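Local coordinates for protein muramoyltetrapeptide carboxypeptidase (Oxalobacter formigenes OXCC13, PDB 6UUK) that probably acts as a serine-type LD-carboxypeptidase of the S66 family, trimming the terminal residue from muramoyl tetrapeptides of the cell wall, at residues 67-70 / 71-74; 97-101 / 102-106. All blocks are in the same frame, centred on the assembly; numbering follows the deposited sequence.

Contact 1: residues 67-70 / 71-74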
# COMPACT_ATOMS: atom_id res chain seq x y z
N ASP B 67 -2.42 30.48 3.23
CA ASP B 67 -3.18 31.44 2.42
C ASP B 67 -2.27 32.32 1.58
O ASP B 67 -2.69 32.83 0.54
CB ASP B 67 -4.07 32.29 3.33
CG ASP B 67 -4.93 33.26 2.56
OD1 ASP B 67 -5.84 32.80 1.83
OD2 ASP B 67 -4.71 34.49 2.68
N SER B 68 -1.02 32.52 2.02
CA SER B 68 -0.09 33.32 1.24
C SER B 68 0.25 32.64 -0.09
O SER B 68 0.33 33.31 -1.13
CB SER B 68 1.19 33.56 2.05
OG SER B 68 1.80 32.34 2.42
N ASP B 69 0.45 31.32 -0.07
CA ASP B 69 0.78 30.62 -1.31
C ASP B 69 -0.42 30.52 -2.23
O ASP B 69 -0.28 30.63 -3.46
CB ASP B 69 1.32 29.23 -0.98
CG ASP B 69 2.60 29.27 -0.17
OD1 ASP B 69 3.03 30.39 0.20
OD2 ASP B 69 3.18 28.20 0.10
N LEU B 70 -1.62 30.32 -1.67
CA LEU B 70 -2.81 30.20 -2.50
C LEU B 70 -3.11 31.49 -3.26
O LEU B 70 -3.45 31.45 -4.44
CB LEU B 70 -4.01 29.79 -1.64
CG LEU B 70 -5.36 29.71 -2.36
CD1 LEU B 70 -5.31 28.69 -3.49
CD2 LEU B 70 -6.47 29.37 -1.38
N GLN B 71 -2.98 32.63 -2.58
CA GLN B 71 -3.25 33.91 -3.24
C GLN B 71 -2.27 34.17 -4.37
O GLN B 71 -2.63 34.81 -5.37
CB GLN B 71 -3.21 35.04 -2.22
CG GLN B 71 -4.36 35.01 -1.22
CD GLN B 71 -4.21 36.04 -0.12
OE1 GLN B 71 -3.09 36.34 0.31
NE2 GLN B 71 -5.33 36.58 0.35
N ARG B 72 -1.03 33.70 -4.24
CA ARG B 72 -0.08 33.82 -5.34
C ARG B 72 -0.43 32.86 -6.47
O ARG B 72 -0.24 33.19 -7.65
CB ARG B 72 1.34 33.56 -4.83
CG ARG B 72 2.41 33.60 -5.91
CD ARG B 72 3.80 33.36 -5.34
NE ARG B 72 3.93 32.04 -4.72
CZ ARG B 72 3.87 31.81 -3.41
NH1 ARG B 72 3.68 32.82 -2.57
NH2 ARG B 72 4.00 30.58 -2.94
N ALA B 73 -0.94 31.68 -6.14
CA ALA B 73 -1.34 30.72 -7.17
C ALA B 73 -2.54 31.22 -7.95
O ALA B 73 -2.64 30.98 -9.16
CB ALA B 73 -1.64 29.36 -6.53
N ILE B 74 -3.47 31.91 -7.28
CA ILE B 74 -4.63 32.47 -7.98
C ILE B 74 -4.19 33.55 -8.96
O ILE B 74 -4.75 33.67 -10.05
CB ILE B 74 -5.65 32.99 -6.96
CG1 ILE B 74 -6.17 31.85 -6.09
CG2 ILE B 74 -6.81 33.69 -7.66
CD1 ILE B 74 -7.16 32.28 -5.02
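Leu70 and Ile74 meet one turn apart on the inner side of the first two turns of helix 67-79, the crossover helix of the beta-alpha-beta unit formed with strands 55-59 and 83-86. Here the packing is tight, with Ile74 CG1 only 3.2 Å from Leu70 O. Leu70 CG lies 4.1 Å from Ile74 CD1, and the CD1 branch of the leucine runs close to Ile74 CG1. The isoleucine places CG1 beside its own backbone N (chi1 -63°), which turns that branch back along the helix over the Leu70 carbonyl. In the backbone of this turn, Ile74 N donates to Leu70 O at 2.9 Å. Leu70 continues inward onto Asn86 and Ile174, Ile74 rests on Val84, and Ala73 is covered by Phe178 and Ile174, so this flank packs on strand 83-86 and on helix 174-177 with the loop after it.

The neighbouring strip is looser and polar. Asp67 and Gln71 are exposed; although Asp67 OD2 comes within 3.2 Å of Gln71 NE2, the angle is poor for a hydrogen bond, and the carboxylate and amide planes stand 57° apart. The turn between them is held instead by Gln71 N donating to Asp67 O at 3.1 Å.

On the flank across the axis from Ile74, Asp69 and Arg72 run side by side and point the same way. The arginine chain is extended to CD and then bends at chi3 (62°), bringing the guanidinium back beside the carboxylate, while Asp69 O sits over one guanidinium face. Their salt bridge is weak, Arg72 NH2 lying 3.3 Å from Asp69 OD1, and NH2 also donates to the backbone O of Thr179, which ties the helix to the loop after helix 174-177. Ser68 OG donates to the same carboxylate oxygen that Arg72 NH2 reaches: Asp69 OD1, 3.2 Å from OG, is approached from above the carboxylate plane.

Contact 2: residues 97-101 / 102-106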
# COMPACT_ATOMS: atom_id res chain seq x y z
N PHE B 97 -6.27 18.27 7.79
CA PHE B 97 -7.00 18.59 6.57
C PHE B 97 -7.48 20.03 6.59
O PHE B 97 -7.54 20.69 7.63
CB PHE B 97 -8.19 17.64 6.41
CG PHE B 97 -7.90 16.23 6.86
CD1 PHE B 97 -7.33 15.31 6.00
CD2 PHE B 97 -8.21 15.83 8.15
CE1 PHE B 97 -7.07 14.02 6.42
CE2 PHE B 97 -7.95 14.55 8.58
CZ PHE B 97 -7.37 13.64 7.71
N ALA B 98 -7.84 20.52 5.40
CA ALA B 98 -8.34 21.89 5.26
C ALA B 98 -9.75 22.05 5.80
O ALA B 98 -10.19 23.19 5.99
CB ALA B 98 -8.29 22.33 3.80
N ALA B 99 -10.47 20.96 6.04
CA ALA B 99 -11.81 20.99 6.60
C ALA B 99 -12.18 19.58 7.00
O ALA B 99 -11.47 18.62 6.70
CB ALA B 99 -12.83 21.57 5.62
N ASN B 100 -13.31 19.45 7.70
CA ASN B 100 -13.80 18.14 8.08
C ASN B 100 -14.28 17.38 6.85
O ASN B 100 -14.47 17.94 5.76
CB ASN B 100 -14.92 18.26 9.12
CG ASN B 100 -16.10 19.08 8.61
OD1 ASN B 100 -16.97 18.57 7.91
ND2 ASN B 100 -16.12 20.36 8.98
N ASP B 101 -14.48 16.07 7.02
CA ASP B 101 -14.86 15.22 5.90
C ASP B 101 -16.17 15.68 5.27
O ASP B 101 -16.31 15.68 4.04
CB ASP B 101 -14.97 13.76 6.36
CG ASP B 101 -13.72 13.28 7.06
OD1 ASP B 101 -12.62 13.79 6.75
OD2 ASP B 101 -13.83 12.38 7.92
N GLU B 102 -17.13 16.09 6.10
CA GLU B 102 -18.42 16.54 5.57
C GLU B 102 -18.29 17.90 4.89
O GLU B 102 -18.99 18.16 3.91
CB GLU B 102 -19.46 16.59 6.68
CG GLU B 102 -19.71 15.26 7.38
CD GLU B 102 -18.65 14.92 8.41
OE1 GLU B 102 -17.86 15.82 8.77
OE2 GLU B 102 -18.59 13.75 8.85
N GLU B 103 -17.42 18.77 5.41
CA GLU B 103 -17.25 20.08 4.78
C GLU B 103 -16.45 19.97 3.49
O GLU B 103 -16.79 20.62 2.49
CB GLU B 103 -16.57 21.04 5.76
CG GLU B 103 -16.34 22.44 5.20
CD GLU B 103 -17.64 23.15 4.85
OE1 GLU B 103 -18.67 22.86 5.49
OE2 GLU B 103 -17.62 23.99 3.93
N ARG B 104 -15.39 19.16 3.48
CA ARG B 104 -14.64 18.94 2.25
C ARG B 104 -15.52 18.28 1.19
O ARG B 104 -15.37 18.56 -0.00
CB ARG B 104 -13.40 18.09 2.51
CG ARG B 104 -12.40 18.70 3.47
CD ARG B 104 -11.05 18.02 3.38
NE ARG B 104 -11.15 16.56 3.42
CZ ARG B 104 -11.21 15.85 4.54
NH1 ARG B 104 -11.17 16.45 5.72
NH2 ARG B 104 -11.30 14.53 4.48
N SER B 105 -16.44 17.41 1.61
CA SER B 105 -17.34 16.77 0.65
C SER B 105 -18.33 17.77 0.08
O SER B 105 -18.62 17.75 -1.13
CB SER B 105 -18.07 15.61 1.32
OG SER B 105 -17.17 14.75 1.98
N ARG B 106 -18.88 18.65 0.92
CA ARG B 106 -19.84 19.64 0.45
C ARG B 106 -19.21 20.63 -0.52
O ARG B 106 -19.87 21.09 -1.45
CB ARG B 106 -20.45 20.38 1.64
CG ARG B 106 -21.59 21.31 1.28
CD ARG B 106 -21.80 22.37 2.35
NE ARG B 106 -20.59 23.16 2.55
CZ ARG B 106 -20.24 24.20 1.80
NH1 ARG B 106 -21.01 24.57 0.79
NH2 ARG B 106 -19.12 24.86 2.06
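The guanidinium of Arg104 lies nearly flat on the Phe97 ring at the capped N-terminus of helix 101-111, with the planes 27° apart. The cation-pi contact is off-centre: Arg104 CZ is 4.6 Å from the ring centroid, NH2 lies above the ring face toward its rim, and NH1 comes closest, at Phe97 CB and CG. Asp101 CA and Asn100 O lie over the opposite guanidinium face, so the group is held between the ring and the first turn of the helix.

Asp101 lies alongside Arg104, pointing the same way, but its carboxylate stands 80° to the guanidinium. Through this near-perpendicular meeting Arg104 NH2 reaches the anti side of Asp101 OD1 at 2.7 Å, in a salt bridge to which NH1 adds a weak bond. The arginine chain bends at chi3, folding its head back toward the preceding loop, where NH1 points at Ala99 O near the guanidinium plane, a modelled approach too short to be trusted. The other carboxylate oxygen, Asp101 OD2, accepts from Trp299 NE1 of the second subunit, which carries the arrangement to the dimer interface.

Asn100 is the N-cap. Its side chain stands between backbone N and carbonyl carbon (chi1 58°), bringing OD1 to the N-H of Glu103, a capping bond with the donor above the side-chain carbonyl plane. Farther along the helix, Glu103 OE2 takes Arg106 NH2 on its syn side at 2.6 Å, in the guanidinium plane of Arg106.

Contact 1 and contact 2 follow one another along the chain and share the LD-carboxypeptidase N-terminal domain. Residues 67-74 open the helix that joins strands 55-59 and 83-86, neighbours at one edge of the six-stranded sheet; residues 97-106 form the loop and first turns of helix 101-111, which leads on to strand 119-122 on the far flank of strand 55-59. Their centres are 20 Å apart and their nearest atoms about 9 Å, so they do not touch. Contact 1 fits its helix to the sheet edge and meets no other chain, whereas contact 2 reaches the second subunit. Both lie away from the predicted catalytic residues.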